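PDB 5Z9J: putative P450-like enzyme from Streptomyces himastatinicus ATCC 53653, which binds heme b and probably acts as a cytochrome P450 monooxygenase in bacterial secondary metabolism. Local coordinates for residues A[9-15]-A[379-385]; A[15-19]-A[311-317]; A[120-126]-A[391-397]; A[275-279]-A[335-340]. All blocks are in the same frame, centred on the assembly; numbering follows the deposited sequence.

Contact 1: A[9-15]-A[379-385]; sequences WEFHPGH and PTFLQVV. With TAM (tris(hydroxyethyl)aminomethane), chain F.
Segment 9-15, without helix or strand, runs in the same direction as 379-385, which contains the short strand 380-381. F11 and F381 CA atoms are 6.0 Å apart, H12 and V385 CA atoms 6.7 Å. Residues 12-15 form a type I turn. The main bump is F381 (chi1 m). Its ring fills the hollow between W9, the E10 carbonyl and F11. W9 CB lies 3.8 Å from F381 CE1, and the F11 ring points its edge at the F381 face, centroids 5.2 Å apart and planes at 52°. W9 also packs on helix 240-255. Water 1 joins E10 O to F381 N, and water 2 joins E10 N to P379 O. At the other end V385 CG2 sits over the H12 ring, 3.9 Å from its centroid. V385 and G14 also line the TAM pocket. H12 (chi1 t) accepts from G14 N at ND1 (2.9 Å), and its NE2 bonds E167. H15 NE2 donates to V385 O (2.8 Å). An aromatic cluster thus gives way to a polar end with both imidazoles partnered.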
# COMPACT_ATOMS: atom_id res chain seq x y z
N TRP A 9 16.56 10.85 9.98
CA TRP A 9 15.92 9.54 9.93
C TRP A 9 16.56 8.52 8.96
O TRP A 9 16.95 8.89 7.84
CB TRP A 9 14.46 9.77 9.56
CG TRP A 9 13.60 10.32 10.66
CD1 TRP A 9 13.73 10.09 12.00
CD2 TRP A 9 12.44 11.16 10.51
NE1 TRP A 9 12.72 10.72 12.69
CE2 TRP A 9 11.92 11.39 11.80
CE3 TRP A 9 11.79 11.73 9.40
CZ2 TRP A 9 10.79 12.18 12.02
CZ3 TRP A 9 10.66 12.51 9.62
CH2 TRP A 9 10.17 12.73 10.92
N GLU A 10 16.60 7.23 9.32
CA GLU A 10 17.34 6.27 8.49
C GLU A 10 16.50 5.70 7.33
O GLU A 10 16.09 4.52 7.33
CB GLU A 10 17.87 5.12 9.35
CG GLU A 10 19.08 5.48 10.25
CD GLU A 10 20.26 6.10 9.52
OE1 GLU A 10 20.47 5.82 8.32
OE2 GLU A 10 21.00 6.86 10.18
N PHE A 11 16.26 6.53 6.33
CA PHE A 11 15.49 6.11 5.16
C PHE A 11 16.25 5.06 4.34
O PHE A 11 17.49 4.97 4.39
CB PHE A 11 15.18 7.31 4.24
CG PHE A 11 14.57 8.50 4.93
CD1 PHE A 11 13.26 8.47 5.35
CD2 PHE A 11 15.29 9.68 5.09
CE1 PHE A 11 12.68 9.58 5.97
CE2 PHE A 11 14.71 10.79 5.70
CZ PHE A 11 13.39 10.72 6.14
N HIS A 12 15.51 4.34 3.51
CA HIS A 12 16.13 3.57 2.42
C HIS A 12 17.11 4.48 1.70
O HIS A 12 16.78 5.61 1.40
CB HIS A 12 15.08 3.12 1.41
CG HIS A 12 15.55 2.04 0.50
ND1 HIS A 12 16.43 2.27 -0.54
CD2 HIS A 12 15.21 0.73 0.42
CE1 HIS A 12 16.65 1.14 -1.18
NE2 HIS A 12 15.92 0.19 -0.62
N PRO A 13 18.33 3.97 1.43
CA PRO A 13 19.37 4.80 0.79
C PRO A 13 18.97 5.26 -0.61
O PRO A 13 19.48 6.27 -1.09
CB PRO A 13 20.58 3.87 0.73
CG PRO A 13 20.06 2.47 0.98
CD PRO A 13 18.81 2.63 1.81
N GLY A 14 18.08 4.54 -1.26
CA GLY A 14 17.60 4.93 -2.57
C GLY A 14 16.61 6.09 -2.56
O GLY A 14 16.30 6.65 -3.61
N HIS A 15 16.07 6.44 -1.38
CA HIS A 15 15.03 7.46 -1.32
C HIS A 15 15.58 8.87 -1.12
O HIS A 15 15.33 9.49 -0.09
CB HIS A 15 14.05 7.18 -0.22
CG HIS A 15 13.30 5.89 -0.42
ND1 HIS A 15 12.44 5.38 0.52
CD2 HIS A 15 13.31 5.00 -1.44
CE1 HIS A 15 11.92 4.25 0.08
NE2 HIS A 15 12.46 3.98 -1.10
N PRO A 379 12.97 5.23 15.38
CA PRO A 379 12.27 4.29 14.51
C PRO A 379 13.18 3.67 13.46
O PRO A 379 14.28 4.20 13.18
CB PRO A 379 11.22 5.16 13.81
CG PRO A 379 11.85 6.62 13.82
CD PRO A 379 12.72 6.65 15.05
N THR A 380 12.78 2.51 12.93
CA THR A 380 13.40 1.99 11.72
C THR A 380 12.39 2.06 10.59
O THR A 380 11.18 2.07 10.82
CB THR A 380 13.91 0.57 11.82
OG1 THR A 380 12.80 -0.29 12.05
CG2 THR A 380 14.89 0.45 12.92
N PHE A 381 12.92 2.18 9.37
CA PHE A 381 12.12 2.24 8.18
C PHE A 381 12.05 0.91 7.47
O PHE A 381 12.99 0.09 7.56
CB PHE A 381 12.65 3.36 7.28
CG PHE A 381 12.39 4.70 7.87
CD1 PHE A 381 13.19 5.16 8.90
CD2 PHE A 381 11.24 5.39 7.56
CE1 PHE A 381 12.91 6.35 9.53
CE2 PHE A 381 10.95 6.59 8.19
CZ PHE A 381 11.78 7.06 9.18
N LEU A 382 10.94 0.69 6.80
CA LEU A 382 10.70 -0.58 6.13
C LEU A 382 11.74 -0.81 5.02
O LEU A 382 12.07 0.09 4.24
CB LEU A 382 9.28 -0.64 5.59
CG LEU A 382 8.84 -1.97 4.99
CD1 LEU A 382 8.78 -2.98 6.11
CD2 LEU A 382 7.46 -1.84 4.36
N GLN A 383 12.32 -2.01 5.05
CA GLN A 383 13.44 -2.39 4.19
C GLN A 383 12.97 -2.80 2.79
O GLN A 383 13.41 -3.79 2.25
CB GLN A 383 14.15 -3.58 4.85
CG GLN A 383 14.67 -3.25 6.23
CD GLN A 383 15.71 -2.16 6.19
OE1 GLN A 383 16.84 -2.40 5.79
NE2 GLN A 383 15.31 -0.94 6.54
N VAL A 384 12.11 -1.98 2.20
CA VAL A 384 11.55 -2.31 0.91
C VAL A 384 11.58 -1.08 0.03
O VAL A 384 11.05 -0.05 0.43
CB VAL A 384 10.11 -2.79 1.07
CG1 VAL A 384 9.52 -3.06 -0.27
CG2 VAL A 384 10.07 -4.06 1.95
N VAL A 385 12.14 -1.20 -1.17
CA VAL A 385 12.48 -0.02 -1.94
C VAL A 385 11.23 0.74 -2.43
O VAL A 385 11.30 1.96 -2.63
CB VAL A 385 13.42 -0.37 -3.13
CG1 VAL A 385 12.69 -1.17 -4.22
CG2 VAL A 385 14.05 0.90 -3.70
C TAM F . 16.96 4.07 -7.51
C1 TAM F . 17.92 5.12 -8.20
C2 TAM F . 17.37 3.79 -6.05
C3 TAM F . 15.50 4.58 -7.58
C4 TAM F . 18.65 6.01 -7.18
C5 TAM F . 16.40 2.76 -5.48
C6 TAM F . 15.30 6.03 -7.08
N TAM F . 17.00 2.81 -8.24
O4 TAM F . 19.91 5.46 -6.86
O5 TAM F . 16.07 1.85 -6.55
O6 TAM F . 15.50 6.07 -5.68
O HOH W 1 15.72 2.24 8.98
O HOH W 2 15.76 6.16 11.78

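Contact 2: A[15-19]-A[311-317]; sequences HFWMR and WTGAANR. With TAM (tris(hydroxyethyl)aminomethane), chain F.
W17, on the 3-10 segment 16-18, packs against the short helix 312-315. Its CA is 5.5 Å from that of A314, and its chi1 is p with chi2 near 92°. W311 is the helix N-cap residue. Its CE3 meets W17 CH2 at 3.6 Å, with the six-membered rings oblique at 41°. TAM C6 lies over a face of the W311 indole; the closest atoms are TAM C3 and W311 CZ2, 3.4 Å apart. TAM O6 is 3.5 Å from W17 CZ3, and F16 also borders this pocket. G313 leaves room for the indole, as a CB there would clash with W17 NE1. G313 O is 3.3 Å from W17 CD1. A314 CB touches W17 CE3 at 3.6 Å. R317 (chi1 m, chi2 m) lays its CG 3.9 Å from W17 CB and brings NH2 3.4 Å from M18 SD. Water 3 links R317 NH2 to M18 O. The helix follows strand 307-310, which fits the P450 K' helix. R317 also bonds Y280 O and D326, W311 NE1 reaches N37, and A315 rests on helix 41-48.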
# COMPACT_ATOMS: atom_id res chain seq x y z
N HIS A 15 16.07 6.44 -1.38
CA HIS A 15 15.03 7.46 -1.32
C HIS A 15 15.58 8.87 -1.12
O HIS A 15 15.33 9.49 -0.09
CB HIS A 15 14.05 7.18 -0.22
CG HIS A 15 13.30 5.89 -0.42
ND1 HIS A 15 12.44 5.38 0.52
CD2 HIS A 15 13.31 5.00 -1.44
CE1 HIS A 15 11.92 4.25 0.08
NE2 HIS A 15 12.46 3.98 -1.10
N PHE A 16 16.27 9.35 -2.13
CA PHE A 16 16.93 10.64 -2.05
C PHE A 16 15.95 11.78 -1.75
O PHE A 16 16.35 12.82 -1.16
CB PHE A 16 17.72 10.93 -3.36
CG PHE A 16 16.85 10.91 -4.60
CD1 PHE A 16 16.18 12.04 -4.99
CD2 PHE A 16 16.69 9.74 -5.34
CE1 PHE A 16 15.37 12.02 -6.09
CE2 PHE A 16 15.89 9.72 -6.46
CZ PHE A 16 15.22 10.84 -6.82
N TRP A 17 14.71 11.68 -2.21
CA TRP A 17 13.75 12.77 -2.01
C TRP A 17 13.42 13.00 -0.53
O TRP A 17 13.04 14.10 -0.14
CB TRP A 17 12.49 12.54 -2.82
CG TRP A 17 11.78 11.22 -2.49
CD1 TRP A 17 10.78 11.03 -1.59
CD2 TRP A 17 12.03 9.93 -3.08
NE1 TRP A 17 10.39 9.71 -1.57
CE2 TRP A 17 11.15 9.02 -2.47
CE3 TRP A 17 12.91 9.47 -4.07
CZ2 TRP A 17 11.12 7.66 -2.82
CZ3 TRP A 17 12.89 8.10 -4.41
CH2 TRP A 17 11.99 7.22 -3.78
N MET A 18 13.53 11.94 0.29
CA MET A 18 13.34 12.06 1.73
C MET A 18 14.44 12.84 2.46
O MET A 18 14.25 13.31 3.58
CB MET A 18 13.20 10.65 2.35
CG MET A 18 12.01 9.91 1.77
SD MET A 18 10.45 10.82 1.96
CE MET A 18 10.42 10.98 3.75
N ARG A 19 15.61 12.96 1.82
CA ARG A 19 16.73 13.72 2.35
C ARG A 19 16.86 15.11 1.70
O ARG A 19 17.91 15.73 1.75
CB ARG A 19 18.03 12.91 2.18
CG ARG A 19 17.99 11.57 2.96
CD ARG A 19 19.23 10.69 2.75
NE ARG A 19 19.17 9.46 3.56
CZ ARG A 19 18.61 8.29 3.22
NH1 ARG A 19 18.00 8.10 2.05
NH2 ARG A 19 18.66 7.29 4.09
N TRP A 311 8.33 6.86 -9.64
CA TRP A 311 8.56 7.18 -8.22
C TRP A 311 7.59 8.26 -7.71
O TRP A 311 7.86 9.47 -7.73
CB TRP A 311 10.02 7.55 -7.97
CG TRP A 311 10.92 6.38 -8.25
CD1 TRP A 311 11.70 6.17 -9.36
CD2 TRP A 311 11.11 5.23 -7.39
NE1 TRP A 311 12.36 4.95 -9.25
CE2 TRP A 311 12.02 4.36 -8.06
CE3 TRP A 311 10.61 4.85 -6.14
CZ2 TRP A 311 12.43 3.14 -7.50
CZ3 TRP A 311 11.02 3.64 -5.60
CH2 TRP A 311 11.92 2.80 -6.28
N THR A 312 6.41 7.79 -7.32
CA THR A 312 5.37 8.59 -6.76
C THR A 312 5.92 9.29 -5.52
O THR A 312 5.58 10.47 -5.28
CB THR A 312 4.14 7.71 -6.41
OG1 THR A 312 4.61 6.63 -5.60
CG2 THR A 312 3.50 7.17 -7.67
N GLY A 313 6.80 8.63 -4.74
CA GLY A 313 7.37 9.33 -3.59
C GLY A 313 8.17 10.57 -4.02
O GLY A 313 8.10 11.64 -3.42
N ALA A 314 8.95 10.42 -5.07
CA ALA A 314 9.75 11.56 -5.57
C ALA A 314 8.86 12.61 -6.25
O ALA A 314 9.06 13.82 -6.07
CB ALA A 314 10.82 11.04 -6.51
N ALA A 315 7.85 12.17 -7.01
CA ALA A 315 6.92 13.06 -7.68
C ALA A 315 6.25 13.96 -6.68
O ALA A 315 6.11 15.17 -6.93
CB ALA A 315 5.85 12.26 -8.43
N ASN A 316 5.97 13.38 -5.49
CA ASN A 316 5.31 14.09 -4.42
C ASN A 316 6.18 15.17 -3.80
O ASN A 316 5.67 15.98 -2.99
CB ASN A 316 4.91 13.13 -3.29
CG ASN A 316 3.71 12.27 -3.63
OD1 ASN A 316 2.95 12.59 -4.53
ND2 ASN A 316 3.54 11.18 -2.93
N ARG A 317 7.47 15.17 -4.12
CA ARG A 317 8.32 16.27 -3.64
C ARG A 317 8.65 17.23 -4.79
O ARG A 317 9.54 18.09 -4.67
CB ARG A 317 9.62 15.74 -3.02
CG ARG A 317 9.41 14.73 -1.87
CD ARG A 317 8.53 15.30 -0.76
NE ARG A 317 8.60 14.52 0.46
CZ ARG A 317 9.46 14.77 1.45
NH1 ARG A 317 10.30 15.80 1.36
NH2 ARG A 317 9.46 14.00 2.53
C TAM F . 16.96 4.07 -7.51
C1 TAM F . 17.92 5.12 -8.20
C2 TAM F . 17.37 3.79 -6.05
C3 TAM F . 15.50 4.58 -7.58
C4 TAM F . 18.65 6.01 -7.18
C5 TAM F . 16.40 2.76 -5.48
C6 TAM F . 15.30 6.03 -7.08
N TAM F . 17.00 2.81 -8.24
O4 TAM F . 19.91 5.46 -6.86
O5 TAM F . 16.07 1.85 -6.55
O6 TAM F . 15.50 6.07 -5.68
O HOH W 3 11.64 14.10 4.43

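Contact 3: A[120-126]-A[391-397]; sequences KSQFDLV and ATLPVVT
Strands 122-124 and 394-396 pair antiparallel, their axes 4.5 Å apart at closest approach and 152° between directions. F123 and V395 are the hydrogen-bonded pair: F123 N donates to V395 O (3.0 Å) and V395 N to F123 O (2.6 Å). Q122-V396 and D124-P394 are non-hydrogen-bonded pairs, with CA atoms 4.5 and 4.2 Å apart. Beyond the bridged pairs, further hydrogen bonds join the segments. S121 O accepts from T397 N (2.9 Å) and weakly from T397 OG1 (3.4 Å). L125 N donates to L393 O (2.9 Å). D124 (chi1 t) is the N-cap of helix 125-130. Its OD1 takes L393 N (2.5 Å) across the contact and V126 N (3.0 Å) within its own segment. CA-H...O contacts add to this, as from P394 CA to F123 O (3.2 Å). F123 (chi1 p) and V395 share one face of the sheet, and V395 CG2 lies 3.7 Å from the F123 ring centroid, over its face. L125 CD2 meets L393 CD2 at 4.0 Å, and V126 CG2 meets L393 CB at 3.9 Å. P394 and V396 also bond D374 and R372 through their backbones, and T392 OG1 bonds T380 OG1. The location fits the β3 sheet of P450s. One carboxylate oxygen therefore both caps a helix and ties it to the C-terminal strand.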
# COMPACT_ATOMS: atom_id res chain seq x y z
N LYS A 120 1.66 -0.69 29.64
CA LYS A 120 2.95 -0.37 29.03
C LYS A 120 3.22 1.11 28.82
O LYS A 120 2.51 1.80 28.10
CB LYS A 120 3.05 -1.12 27.70
CG LYS A 120 3.10 -2.67 27.85
CD LYS A 120 3.13 -3.38 26.48
CE LYS A 120 3.43 -4.88 26.60
NZ LYS A 120 2.55 -5.64 27.53
N SER A 121 4.29 1.60 29.44
CA SER A 121 4.68 2.99 29.30
C SER A 121 5.55 3.20 28.06
O SER A 121 5.72 4.34 27.58
CB SER A 121 5.39 3.44 30.56
OG SER A 121 6.70 2.94 30.59
N GLN A 122 6.09 2.10 27.53
CA GLN A 122 6.96 2.12 26.35
C GLN A 122 6.57 0.97 25.47
O GLN A 122 6.38 -0.14 25.98
CB GLN A 122 8.43 1.98 26.73
CG GLN A 122 8.93 3.04 27.66
CD GLN A 122 10.32 2.74 28.17
OE1 GLN A 122 10.59 1.63 28.63
NE2 GLN A 122 11.20 3.72 28.12
N PHE A 123 6.42 1.21 24.16
CA PHE A 123 6.12 0.12 23.24
C PHE A 123 6.32 0.48 21.77
O PHE A 123 6.63 1.64 21.42
CB PHE A 123 4.70 -0.40 23.46
CG PHE A 123 3.63 0.65 23.26
CD1 PHE A 123 2.97 0.75 22.06
CD2 PHE A 123 3.28 1.51 24.29
CE1 PHE A 123 1.98 1.71 21.88
CE2 PHE A 123 2.30 2.45 24.12
CZ PHE A 123 1.65 2.55 22.90
N ASP A 124 6.20 -0.53 20.91
CA ASP A 124 6.25 -0.26 19.46
C ASP A 124 4.87 -0.06 18.88
O ASP A 124 4.06 -1.00 18.76
CB ASP A 124 6.98 -1.37 18.70
CG ASP A 124 7.03 -1.13 17.18
OD1 ASP A 124 6.82 0.01 16.70
OD2 ASP A 124 7.34 -2.10 16.46
N LEU A 125 4.62 1.19 18.52
CA LEU A 125 3.34 1.61 17.95
C LEU A 125 2.96 0.83 16.70
O LEU A 125 1.79 0.57 16.46
CB LEU A 125 3.38 3.11 17.61
CG LEU A 125 2.03 3.72 17.24
CD1 LEU A 125 1.05 3.62 18.41
CD2 LEU A 125 2.16 5.17 16.81
N VAL A 126 3.95 0.49 15.88
CA VAL A 126 3.66 -0.30 14.68
C VAL A 126 3.22 -1.71 15.09
O VAL A 126 2.12 -2.21 14.75
CB VAL A 126 4.89 -0.38 13.73
CG1 VAL A 126 4.57 -1.23 12.54
CG2 VAL A 126 5.30 1.02 13.29
N ALA A 391 9.00 0.87 9.93
CA ALA A 391 8.71 -0.54 10.27
C ALA A 391 8.56 -0.75 11.79
O ALA A 391 7.85 -1.68 12.25
CB ALA A 391 9.82 -1.44 9.73
N THR A 392 9.22 0.11 12.54
CA THR A 392 9.21 0.10 14.00
C THR A 392 9.05 1.50 14.49
O THR A 392 9.75 2.41 13.99
CB THR A 392 10.53 -0.43 14.60
OG1 THR A 392 11.62 0.43 14.18
CG2 THR A 392 10.81 -1.81 14.15
N LEU A 393 8.16 1.72 15.45
CA LEU A 393 8.10 3.05 16.03
C LEU A 393 7.94 2.97 17.53
O LEU A 393 6.81 3.04 18.05
CB LEU A 393 6.97 3.88 15.40
CG LEU A 393 6.82 5.33 15.88
CD1 LEU A 393 8.12 6.14 15.78
CD2 LEU A 393 5.69 5.98 15.08
N PRO A 394 9.07 2.84 18.26
CA PRO A 394 9.03 2.89 19.72
C PRO A 394 8.47 4.20 20.23
O PRO A 394 8.92 5.30 19.79
CB PRO A 394 10.49 2.75 20.14
CG PRO A 394 11.14 2.11 19.02
CD PRO A 394 10.43 2.60 17.77
N VAL A 395 7.46 4.08 21.08
CA VAL A 395 6.87 5.26 21.66
C VAL A 395 6.89 5.20 23.18
O VAL A 395 6.99 4.11 23.79
CB VAL A 395 5.45 5.48 21.16
CG1 VAL A 395 5.47 5.92 19.70
CG2 VAL A 395 4.61 4.23 21.39
N VAL A 396 6.89 6.38 23.79
CA VAL A 396 6.80 6.48 25.23
C VAL A 396 5.60 7.35 25.62
O VAL A 396 5.30 8.33 24.96
CB VAL A 396 8.10 7.08 25.84
CG1 VAL A 396 8.42 8.42 25.21
CG2 VAL A 396 7.96 7.23 27.34
N THR A 397 4.92 6.95 26.69
CA THR A 397 3.84 7.72 27.28
C THR A 397 4.34 8.28 28.60
O THR A 397 3.93 9.36 29.02
CB THR A 397 2.57 6.88 27.53
OG1 THR A 397 2.86 5.86 28.50
CG2 THR A 397 2.09 6.23 26.25

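Contact 4: A[275-279]-A[335-340]; sequences EESMR and NAHLGL. With HEM (protoporphyrin IX containing Fe), chain E.
A hydrogen bond between a buried histidine and a carboxylate marks this contact: H337 NE2 donates to E275 OE1 (2.7 Å). H337 ND1 accepts from G339 N (2.9 Å), so both ring nitrogens are engaged. H337 stands at chi1 p, beside helix 270-280. M278 CB lies over its face, 4.1 Å from the ring centroid, and R279 CB touches H337 CB at 3.7 Å. The nearest CA pairs are M278-G339 and R279-H337, both 5.4 Å apart. Water 4 donates to E275 OE1 and N335 O, while E275 OE2 pairs with R354. N335 OD1 is 3.3 Å from R279 CD. Further along the loop, M278 SD meets L340 CG at 3.9 Å. G339 O is 3.3 Å from heme CMB, and L340 CD2 is 3.6 Å from heme C2B. In the helix, R279 NE bonds E276 OE1 (2.5 Å) and R279 NH2 bonds E276 OE2 (2.9 Å); E276 also pairs with R332. E276 and R279 form the P450 ExxR motif of the K helix, packed against the loop leading to heme ligand C347.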
# COMPACT_ATOMS: atom_id res chain seq x y z
N GLU A 275 -3.53 13.12 4.30
CA GLU A 275 -3.17 13.27 2.88
C GLU A 275 -1.75 13.79 2.77
O GLU A 275 -1.01 13.36 1.90
CB GLU A 275 -4.11 14.23 2.17
CG GLU A 275 -5.56 13.83 2.05
CD GLU A 275 -5.77 12.52 1.32
OE1 GLU A 275 -5.22 12.38 0.20
OE2 GLU A 275 -6.46 11.64 1.86
N GLU A 276 -1.39 14.72 3.66
CA GLU A 276 -0.04 15.32 3.61
C GLU A 276 0.99 14.30 4.10
O GLU A 276 2.13 14.30 3.66
CB GLU A 276 0.02 16.62 4.43
CG GLU A 276 1.38 17.26 4.60
CD GLU A 276 1.90 17.93 3.31
OE1 GLU A 276 1.48 17.54 2.18
OE2 GLU A 276 2.61 18.94 3.45
N SER A 277 0.56 13.42 5.01
CA SER A 277 1.41 12.34 5.46
C SER A 277 1.76 11.46 4.24
O SER A 277 2.86 10.92 4.14
CB SER A 277 0.70 11.49 6.56
OG SER A 277 1.67 10.69 7.19
N MET A 278 0.75 11.20 3.41
CA MET A 278 0.92 10.42 2.18
C MET A 278 1.81 11.14 1.17
O MET A 278 2.66 10.56 0.52
CB MET A 278 -0.45 10.07 1.60
CG MET A 278 -1.11 8.83 2.37
SD MET A 278 -2.59 8.29 1.51
CE MET A 278 -3.69 9.56 1.98
N ARG A 279 1.65 12.44 1.08
CA ARG A 279 2.49 13.13 0.10
C ARG A 279 3.96 13.03 0.51
O ARG A 279 4.78 12.55 -0.27
CB ARG A 279 2.07 14.59 -0.02
CG ARG A 279 2.82 15.30 -1.13
CD ARG A 279 2.59 16.78 -0.97
NE ARG A 279 3.09 17.36 0.27
CZ ARG A 279 4.35 17.76 0.46
NH1 ARG A 279 5.26 17.58 -0.51
NH2 ARG A 279 4.71 18.31 1.61
N ASN A 335 -3.83 19.32 -2.46
CA ASN A 335 -2.83 18.29 -2.31
C ASN A 335 -3.13 17.08 -3.17
O ASN A 335 -3.57 16.03 -2.66
CB ASN A 335 -2.73 17.87 -0.84
CG ASN A 335 -1.52 16.99 -0.56
OD1 ASN A 335 -0.70 16.74 -1.45
ND2 ASN A 335 -1.42 16.52 0.67
N ALA A 336 -2.86 17.21 -4.46
CA ALA A 336 -3.20 16.17 -5.41
C ALA A 336 -2.02 15.23 -5.53
O ALA A 336 -1.48 15.01 -6.62
CB ALA A 336 -3.60 16.77 -6.76
N HIS A 337 -1.63 14.65 -4.40
CA HIS A 337 -0.45 13.81 -4.33
C HIS A 337 -0.73 12.51 -5.08
O HIS A 337 -1.89 12.22 -5.44
CB HIS A 337 -0.08 13.55 -2.89
CG HIS A 337 -1.13 12.77 -2.14
ND1 HIS A 337 -1.32 11.43 -2.33
CD2 HIS A 337 -2.08 13.16 -1.25
CE1 HIS A 337 -2.32 11.01 -1.56
NE2 HIS A 337 -2.79 12.04 -0.90
N LEU A 338 0.32 11.72 -5.32
CA LEU A 338 0.19 10.47 -6.06
C LEU A 338 0.25 9.22 -5.14
O LEU A 338 0.39 8.07 -5.61
CB LEU A 338 1.31 10.38 -7.12
CG LEU A 338 1.23 11.43 -8.23
CD1 LEU A 338 2.40 11.26 -9.22
CD2 LEU A 338 -0.12 11.32 -8.95
N GLY A 339 0.17 9.48 -3.84
CA GLY A 339 0.27 8.44 -2.84
C GLY A 339 -0.69 7.29 -3.00
O GLY A 339 -0.43 6.19 -2.50
N LEU A 340 -1.82 7.57 -3.66
CA LEU A 340 -2.88 6.63 -3.85
C LEU A 340 -2.99 6.28 -5.32
O LEU A 340 -3.95 5.63 -5.76
CB LEU A 340 -4.20 7.23 -3.32
CG LEU A 340 -4.35 7.17 -1.78
CD1 LEU A 340 -5.56 7.98 -1.29
CD2 LEU A 340 -4.35 5.79 -1.19
CHA HEM E . -4.12 0.53 -5.48
CHB HEM E . -1.65 2.97 -2.18
CHC HEM E . -4.60 1.18 1.21
CHD HEM E . -6.41 -1.95 -1.92
C1A HEM E . -3.18 1.39 -4.95
C2A HEM E . -2.17 2.18 -5.65
C3A HEM E . -1.49 2.87 -4.73
C4A HEM E . -2.05 2.53 -3.41
CMA HEM E . -0.33 3.83 -5.00
CAA HEM E . -1.92 2.22 -7.17
CBA HEM E . -1.14 1.00 -7.65
CGA HEM E . -0.63 1.16 -9.09
O1A HEM E . 0.17 0.32 -9.58
O2A HEM E . -1.02 2.11 -9.80
C1B HEM E . -2.28 2.75 -0.99
C2B HEM E . -2.00 3.46 0.23
C3B HEM E . -2.82 2.97 1.17
C4B HEM E . -3.62 1.91 0.56
CMB HEM E . -0.94 4.57 0.32
CAB HEM E . -2.96 3.34 2.65
CBB HEM E . -2.28 4.32 3.24
C1C HEM E . -5.39 0.18 0.67
C2C HEM E . -6.43 -0.61 1.38
C3C HEM E . -6.92 -1.46 0.49
C4C HEM E . -6.20 -1.26 -0.75
CMC HEM E . -6.83 -0.38 2.85
CAC HEM E . -8.00 -2.57 0.59
CBC HEM E . -8.72 -2.81 1.67
C1D HEM E . -5.93 -1.59 -3.14
C2D HEM E . -6.20 -2.32 -4.35
C3D HEM E . -5.50 -1.53 -5.44
C4D HEM E . -4.87 -0.41 -4.81
CMD HEM E . -7.01 -3.62 -4.51
CAD HEM E . -5.44 -1.92 -6.92
CBD HEM E . -6.56 -1.27 -7.70
CGD HEM E . -6.32 -1.53 -9.18
O1D HEM E . -5.21 -1.95 -9.57
O2D HEM E . -7.25 -1.28 -9.99
NA HEM E . -3.06 1.65 -3.61
NB HEM E . -3.26 1.80 -0.75
NC HEM E . -5.30 -0.28 -0.59
ND HEM E . -5.17 -0.45 -3.44
FE HEM E . -4.33 0.74 -2.14
O HOH W 4 -5.57 14.85 -0.97

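In the fold
From the N terminus, residues 9-15 meet 379-385 in contact 1, closing a loop of most of the chain. Contact 2 starts at the shared H15 and nests inside that loop. R19 probably bonds the carbonyls of F11 and H12, joining the two contacts; both also touch TAM. Contact 3 opens at 120-126 and ends at the C-terminal strand, so it crosses contacts 1 and 2. T380 connects it to contact 1 through A391 and T392. Contact 4 nests inside contacts 1 and 3 but crosses contact 2, which it touches through N316. Contact 1 thus links the N-terminal segment to the C-terminal sheet of contact 3, and contact 2 links it to the heme-side loop of contact 4.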